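Local coordinates for protein L,D-transpeptidase (PDB 4K73) that probably acts as an L,D-transpeptidase in cell-wall biogenesis, perhaps anchoring proteins to peptidoglycan, though it fails to form 3->3 cross-links from tetrapeptide stems, at residues V44-G49 and V113-G118; P181-S186 and R226-H231. One frame throughout, in Å; residues are numbered along the deposited sequence.

Contact 1 (V44-G49 and V113-G118); sequences VLPTRG and VELSVG
Val44 meets Leu115 and Val117 through methyl groups alone, in a contact that buries 130 Å² between residues 44-49 and 113-118. Its CG1 does most of the work: it lies 4.2 Å from CD2 of Leu115 and the same 4.2 Å from CG2 of Val117, so this one branch serves both partners. Val44 and Val117 reach toward each other tip to tip. Because CG1 of Val44 is anti to the backbone N (chi1 169°), its other methyl, CG2, lies beside that N and also turns toward Val117, 4.3 Å from the CG1 branch of that residue. Leu115 approaches with a stretched side chain whose CD2 branch leads, while CD1 is directed back from Val44. The same CD2 also lies 4.4 Å from CD of Pro46, and so bridges the last strand residues and the turn that follows them.

These residues come from the two facing sheets of an immunoglobulin-like beta-sandwich. Strand 41-45 is an outermost strand of one sheet and strand 112-117 lies inside the other. The CA atoms of Val44 and Val117 are 8.1 Å apart, and no hydrogen bond joins the segments, as expected of layers packed through side chains. A cis peptide bond precedes Pro46 where the chain leaves the first sheet, and it probably helps the chain turn away; shortly afterwards strand 51-52 pairs with strand 120-126 of the opposite sheet, a change of sheet resembling the A-A' switch of immunoglobulin domains.

Val58 and Val60 of the neighbouring strand extend the apolar layer beside Leu115 and Val117. Leu120 packs on Val44, and Phe124 and His56 on Pro46.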
ATOM      1  N   VAL A  44       6.668   8.782 -15.174  1.00 13.88           N
ATOM      2  CA  VAL A  44       5.485   8.075 -14.758  1.00 13.94           C
ATOM      3  C   VAL A  44       5.905   6.786 -14.057  1.00 13.36           C
ATOM      4  O   VAL A  44       6.901   6.136 -14.509  1.00 13.67           O
ATOM      5  CB  VAL A  44       4.607   7.689 -16.000  1.00 14.46           C
ATOM      6  CG1 VAL A  44       3.493   6.709 -15.634  1.00 14.42           C
ATOM      7  CG2 VAL A  44       4.059   8.937 -16.703  1.00 15.10           C
ATOM      8  N   LEU A  45       5.187   6.433 -12.993  1.00 12.75           N
ATOM      9  CA  LEU A  45       5.262   5.118 -12.362  1.00 12.45           C
ATOM     10  C   LEU A  45       3.881   4.518 -12.520  1.00 11.05           C
ATOM     11  O   LEU A  45       2.912   5.207 -12.470  1.00 10.83           O
ATOM     12  CB  LEU A  45       5.520   5.231 -10.881  1.00 13.74           C
ATOM     13  CG  LEU A  45       6.889   5.805 -10.470  1.00 15.46           C
ATOM     14  CD1 LEU A  45       6.837   6.044  -8.966  1.00 16.20           C
ATOM     15  CD2 LEU A  45       7.939   4.794 -10.857  1.00 17.14           C
ATOM     16  N   PRO A  46       3.800   3.212 -12.679  1.00 10.42           N
ATOM     17  CA  PRO A  46       4.902   2.308 -12.840  1.00 10.48           C
ATOM     18  C   PRO A  46       5.711   2.524 -14.085  1.00 11.39           C
ATOM     19  O   PRO A  46       5.230   2.977 -15.129  1.00 12.33           O
ATOM     20  CB  PRO A  46       4.247   0.929 -12.930  1.00 10.02           C
ATOM     21  CG  PRO A  46       2.890   1.118 -12.419  1.00 10.01           C
ATOM     22  CD  PRO A  46       2.513   2.532 -12.769  1.00  9.92           C
ATOM     23  N   THR A  47       6.995   2.220 -13.951  1.00 12.02           N
ATOM     24  CA  THR A  47       7.895   2.259 -15.086  1.00 13.28           C
ATOM     25  C   THR A  47       7.586   1.198 -16.123  1.00 12.89           C
ATOM     26  O   THR A  47       6.903   0.160 -15.873  1.00 12.19           O
ATOM     27  CB  THR A  47       9.403   2.141 -14.687  1.00 14.62           C
ATOM     28  OG1 THR A  47       9.705   0.802 -14.290  1.00 16.17           O
ATOM     29  CG2 THR A  47       9.795   3.071 -13.568  1.00 15.86           C
ATOM     30  N   ARG A  48       8.122   1.420 -17.321  1.00 13.80           N
ATOM     31  CA  ARG A  48       7.887   0.466 -18.418  1.00 14.27           C
ATOM     32  C   ARG A  48       8.366  -0.923 -18.070  1.00 14.57           C
ATOM     33  O   ARG A  48       9.548  -1.168 -17.764  1.00 16.32           O
ATOM     34  CB  ARG A  48       8.531   0.937 -19.745  1.00 15.36           C
ATOM     35  N   GLY A  49       7.454  -1.870 -18.093  1.00 14.65           N
ATOM     36  CA  GLY A  49       7.785  -3.200 -17.707  1.00 14.24           C
ATOM     37  C   GLY A  49       7.943  -3.543 -16.219  1.00 13.29           C
ATOM     38  O   GLY A  49       8.306  -4.678 -15.883  1.00 14.11           O
ATOM     39  N   VAL A 113      -0.660  -4.770 -18.131  1.00 13.47           N
ATOM     40  CA  VAL A 113      -1.575  -3.655 -18.233  1.00 13.71           C
ATOM     41  C   VAL A 113      -0.987  -2.632 -19.169  1.00 14.04           C
ATOM     42  O   VAL A 113       0.124  -2.155 -18.975  1.00 13.50           O
ATOM     43  CB  VAL A 113      -1.866  -2.963 -16.866  1.00 13.11           C
ATOM     44  CG1 VAL A 113      -2.846  -1.777 -17.031  1.00 13.07           C
ATOM     45  CG2 VAL A 113      -2.457  -3.993 -15.900  1.00 13.32           C
ATOM     46  N   GLU A 114      -1.743  -2.267 -20.203  1.00 15.16           N
ATOM     47  CA  GLU A 114      -1.326  -1.183 -21.070  1.00 16.93           C
ATOM     48  C   GLU A 114      -1.748   0.144 -20.459  1.00 16.59           C
ATOM     49  O   GLU A 114      -2.855   0.243 -19.905  1.00 16.01           O
ATOM     50  CB  GLU A 114      -2.006  -1.314 -22.436  1.00 19.66           C
ATOM     51  CG  GLU A 114      -1.666  -2.562 -23.199  1.00 23.02           C
ATOM     52  CD  GLU A 114      -2.332  -2.535 -24.554  1.00 26.27           C
ATOM     53  OE1 GLU A 114      -3.155  -3.429 -24.820  1.00 30.72           O
ATOM     54  OE2 GLU A 114      -2.059  -1.588 -25.330  1.00 30.89           O
ATOM     55  N   LEU A 115      -0.884   1.151 -20.556  1.00 16.10           N
ATOM     56  CA  LEU A 115      -1.110   2.399 -19.912  1.00 17.40           C
ATOM     57  C   LEU A 115      -0.759   3.572 -20.838  1.00 18.75           C
ATOM     58  O   LEU A 115       0.319   3.616 -21.442  1.00 20.79           O
ATOM     59  CB  LEU A 115      -0.249   2.419 -18.628  1.00 17.10           C
ATOM     60  CG  LEU A 115      -0.265   3.694 -17.817  1.00 17.17           C
ATOM     61  CD1 LEU A 115      -1.631   3.979 -17.212  1.00 17.56           C
ATOM     62  CD2 LEU A 115       0.786   3.660 -16.712  1.00 16.62           C
ATOM     63  N   SER A 116      -1.680   4.509 -20.989  1.00 18.57           N
ATOM     64  CA  SER A 116      -1.366   5.767 -21.650  1.00 19.50           C
ATOM     65  C   SER A 116      -1.641   6.859 -20.630  1.00 18.34           C
ATOM     66  O   SER A 116      -2.662   6.841 -19.940  1.00 18.07           O
ATOM     67  CB  SER A 116      -2.222   5.962 -22.888  1.00 21.30           C
ATOM     68  OG  SER A 116      -1.908   4.965 -23.885  1.00 23.82           O
ATOM     69  N   VAL A 117      -0.707   7.794 -20.524  1.00 17.61           N
ATOM     70  CA  VAL A 117      -0.865   8.982 -19.683  1.00 16.89           C
ATOM     71  C   VAL A 117      -0.689  10.129 -20.645  1.00 17.78           C
ATOM     72  O   VAL A 117       0.432  10.384 -21.158  1.00 16.81           O
ATOM     73  CB  VAL A 117       0.202   9.026 -18.579  1.00 16.64           C
ATOM     74  CG1 VAL A 117       0.154  10.332 -17.836  1.00 16.22           C
ATOM     75  CG2 VAL A 117       0.036   7.828 -17.650  1.00 15.58           C
ATOM     76  N   GLY A 118      -1.791  10.806 -20.934  1.00 18.88           N
ATOM     77  CA  GLY A 118      -1.768  11.706 -22.051  1.00 20.88           C
ATOM     78  C   GLY A 118      -1.438  10.862 -23.263  1.00 23.68           C
ATOM     79  O   GLY A 118      -1.962   9.734 -23.410  1.00 25.67           O
TER

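Contact 2 (P181-S186 and R226-H231); sequences PTPVGS and RGLYVH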
ATOM      1  N   PRO A 181      -5.084   5.200  17.210  1.00 35.15           N
ATOM      2  CA  PRO A 181      -5.735   4.110  16.495  1.00 33.88           C
ATOM      3  C   PRO A 181      -5.197   3.916  15.080  1.00 31.36           C
ATOM      4  O   PRO A 181      -4.601   4.826  14.505  1.00 31.15           O
ATOM      5  CB  PRO A 181      -7.206   4.557  16.432  1.00 34.83           C
ATOM      6  CG  PRO A 181      -7.131   6.052  16.425  1.00 35.63           C
ATOM      7  CD  PRO A 181      -5.950   6.396  17.294  1.00 35.73           C
ATOM      8  N   THR A 182      -5.432   2.728  14.543  1.00 29.05           N
ATOM      9  CA  THR A 182      -5.187   2.428  13.145  1.00 26.87           C
ATOM     10  C   THR A 182      -6.398   2.991  12.358  1.00 27.30           C
ATOM     11  O   THR A 182      -7.536   2.488  12.503  1.00 27.37           O
ATOM     12  CB  THR A 182      -5.025   0.906  12.957  1.00 26.21           C
ATOM     13  OG1 THR A 182      -4.069   0.413  13.905  1.00 26.88           O
ATOM     14  CG2 THR A 182      -4.561   0.533  11.518  1.00 25.05           C
ATOM     15  N   PRO A 183      -6.177   4.028  11.513  1.00 26.92           N
ATOM     16  CA  PRO A 183      -7.325   4.545  10.768  1.00 27.50           C
ATOM     17  C   PRO A 183      -7.885   3.567   9.736  1.00 27.47           C
ATOM     18  O   PRO A 183      -7.114   2.904   8.996  1.00 27.01           O
ATOM     19  CB  PRO A 183      -6.762   5.784  10.061  1.00 27.43           C
ATOM     20  CG  PRO A 183      -5.503   6.126  10.781  1.00 27.77           C
ATOM     21  CD  PRO A 183      -4.956   4.772  11.168  1.00 27.10           C
ATOM     22  N   VAL A 184      -9.210   3.470   9.704  1.00 27.90           N
ATOM     23  CA  VAL A 184      -9.923   2.683   8.722  1.00 27.75           C
ATOM     24  C   VAL A 184      -9.655   3.265   7.326  1.00 27.25           C
ATOM     25  O   VAL A 184      -9.439   4.486   7.164  1.00 27.10           O
ATOM     26  CB  VAL A 184     -11.451   2.627   9.067  1.00 29.70           C
ATOM     27  CG1 VAL A 184     -12.299   2.161   7.890  1.00 29.61           C
ATOM     28  CG2 VAL A 184     -11.677   1.716  10.273  1.00 30.30           C
ATOM     29  N   GLY A 185      -9.625   2.375   6.334  1.00 25.74           N
ATOM     30  CA  GLY A 185      -9.531   2.765   4.947  1.00 24.78           C
ATOM     31  C   GLY A 185      -8.783   1.788   4.072  1.00 23.20           C
ATOM     32  O   GLY A 185      -8.450   0.689   4.481  1.00 22.96           O
ATOM     33  N   SER A 186      -8.573   2.220   2.846  1.00 22.78           N
ATOM     34  CA  SER A 186      -7.904   1.469   1.818  1.00 22.12           C
ATOM     35  C   SER A 186      -6.524   2.054   1.602  1.00 20.26           C
ATOM     36  O   SER A 186      -6.382   3.238   1.299  1.00 20.86           O
ATOM     37  CB  SER A 186      -8.680   1.601   0.517  1.00 23.65           C
ATOM     38  OG  SER A 186      -9.816   0.774   0.594  1.00 26.99           O
ATOM     39  N   ARG A 226       3.220   8.948   6.152  1.00 29.27           N
ATOM     40  CA  ARG A 226       3.433   9.440   7.522  1.00 30.99           C
ATOM     41  C   ARG A 226       4.176   8.450   8.459  1.00 31.63           C
ATOM     42  O   ARG A 226       4.801   8.888   9.440  1.00 32.41           O
ATOM     43  CB  ARG A 226       2.067   9.807   8.125  1.00 31.72           C
ATOM     44  N   GLY A 227       4.110   7.138   8.167  1.00 28.74           N
ATOM     45  CA  GLY A 227       4.773   6.101   8.972  1.00 27.61           C
ATOM     46  C   GLY A 227       3.928   4.969   9.575  1.00 26.50           C
ATOM     47  O   GLY A 227       4.311   4.381  10.614  1.00 26.35           O
ATOM     48  N   LEU A 228       2.788   4.669   8.954  1.00 23.63           N
ATOM     49  CA  LEU A 228       1.978   3.498   9.299  1.00 22.36           C
ATOM     50  C   LEU A 228       2.565   2.290   8.559  1.00 20.20           C
ATOM     51  O   LEU A 228       2.876   2.380   7.367  1.00 17.69           O
ATOM     52  CB  LEU A 228       0.521   3.722   8.903  1.00 23.20           C
ATOM     53  CG  LEU A 228      -0.487   2.598   9.074  1.00 24.93           C
ATOM     54  CD1 LEU A 228      -0.616   2.285  10.538  1.00 26.41           C
ATOM     55  CD2 LEU A 228      -1.869   2.919   8.506  1.00 25.94           C
ATOM     56  N   TYR A 229       2.778   1.191   9.282  1.00 19.00           N
ATOM     57  CA  TYR A 229       3.350  -0.017   8.697  1.00 18.16           C
ATOM     58  C   TYR A 229       2.602  -1.240   9.181  1.00 18.05           C
ATOM     59  O   TYR A 229       1.985  -1.208  10.249  1.00 18.96           O
ATOM     60  CB  TYR A 229       4.790  -0.253   9.136  1.00 18.64           C
ATOM     61  CG  TYR A 229       5.869   0.731   8.747  1.00 19.46           C
ATOM     62  CD1 TYR A 229       6.004   1.936   9.433  1.00 21.05           C
ATOM     63  CD2 TYR A 229       6.801   0.436   7.751  1.00 19.65           C
ATOM     64  CE1 TYR A 229       7.026   2.822   9.115  1.00 21.61           C
ATOM     65  CE2 TYR A 229       7.804   1.319   7.426  1.00 20.51           C
ATOM     66  CZ  TYR A 229       7.911   2.499   8.105  1.00 21.42           C
ATOM     67  OH  TYR A 229       8.927   3.369   7.790  1.00 24.58           O
ATOM     68  N   VAL A 230       2.659  -2.296   8.375  1.00 16.98           N
ATOM     69  CA  VAL A 230       2.504  -3.672   8.841  1.00 16.72           C
ATOM     70  C   VAL A 230       3.925  -4.107   9.187  1.00 17.00           C
ATOM     71  O   VAL A 230       4.823  -4.014   8.355  1.00 15.55           O
ATOM     72  CB  VAL A 230       1.918  -4.580   7.744  1.00 16.06           C
ATOM     73  CG1 VAL A 230       1.757  -6.009   8.202  1.00 16.25           C
ATOM     74  CG2 VAL A 230       0.579  -4.042   7.276  1.00 16.05           C
ATOM     75  N   HIS A 231       4.160  -4.603  10.394  1.00 17.58           N
ATOM     76  CA  HIS A 231       5.508  -5.059  10.721  1.00 18.33           C
ATOM     77  C   HIS A 231       5.552  -6.108  11.835  1.00 19.68           C
ATOM     78  O   HIS A 231       4.554  -6.376  12.508  1.00 19.69           O
ATOM     79  CB  HIS A 231       6.383  -3.854  11.129  1.00 19.41           C
ATOM     80  CG  HIS A 231       5.927  -3.222  12.408  1.00 21.11           C
ATOM     81  ND1 HIS A 231       6.436  -3.579  13.642  1.00 22.29           N
ATOM     82  CD2 HIS A 231       4.967  -2.297  12.652  1.00 22.54           C
ATOM     83  CE1 HIS A 231       5.828  -2.882  14.581  1.00 23.29           C
ATOM     84  NE2 HIS A 231       4.920  -2.110  14.011  1.00 23.65           N
TER
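Leu228 spreads its two methyl branches over two consecutive residues, Thr182 and Pro183, and is the sole member of residues 226-231 to touch residues 181-186. With CG anti to the backbone N (chi1 176°) and CD2 continuing the extended chain, CD2 becomes the branch that reaches Pro183. This CD2 comes to 4.5 Å from CD of Pro183, whereas CD1 is turned to the methyl CG2 of Thr182 at 4.4 Å.

Thr182 divides its side chain between two tasks. At chi1 -51° its hydroxyl sits beside the backbone N and CG2 takes the place opposite that N, which presents the methyl to Leu228. OG1 is gripped by two bonds, accepting one from the backbone N of Gly176 and giving one to the carbonyl O of Gly248, and these should fix the rotation of the side chain. Leu228 is tethered through its backbone, where its N is hydrogen-bonded to OG1 of Thr224.

Both segments belong to the YkuD-type catalytic domain. Leu228 directly precedes strand 229-232, which carries His231, the predicted proton donor/acceptor, and the imidazole touches Cys249, the predicted nucleophile, which is known to bind the acetyl group of faropenem covalently. The side chain of Leu228 is itself only about 5 Å from that of Cys249. A contact made of methyl and ring carbons, with 79 Å² buried, has no directional bond of its own; it probably gives the neighbourhood of the cysteine an apolar flank, while the polar anchoring next to it falls to the threonine hydroxyl.

Overall arrangement
The two contacts lie on opposite sides of the chain's centre, with centres 27 Å apart and nearest atoms about 16 Å apart, and share no strand. Contact 1 joins two sheets of the immunoglobulin-like domain and is mostly buried; contact 2 belongs to the catalytic domain, is smaller and only partly buried, and links two loop regions that each run into a strand of the same large sheet. Both are apolar and lack a hydrogen bond across, and each involves a leucine and a proline. Contact 1 is sandwich-core packing away from the annotated catalytic residues, whereas contact 2 adjoins the active site, residues 226-231 carrying the predicted catalytic histidine, and includes a threonine whose hydroxyl is engaged elsewhere.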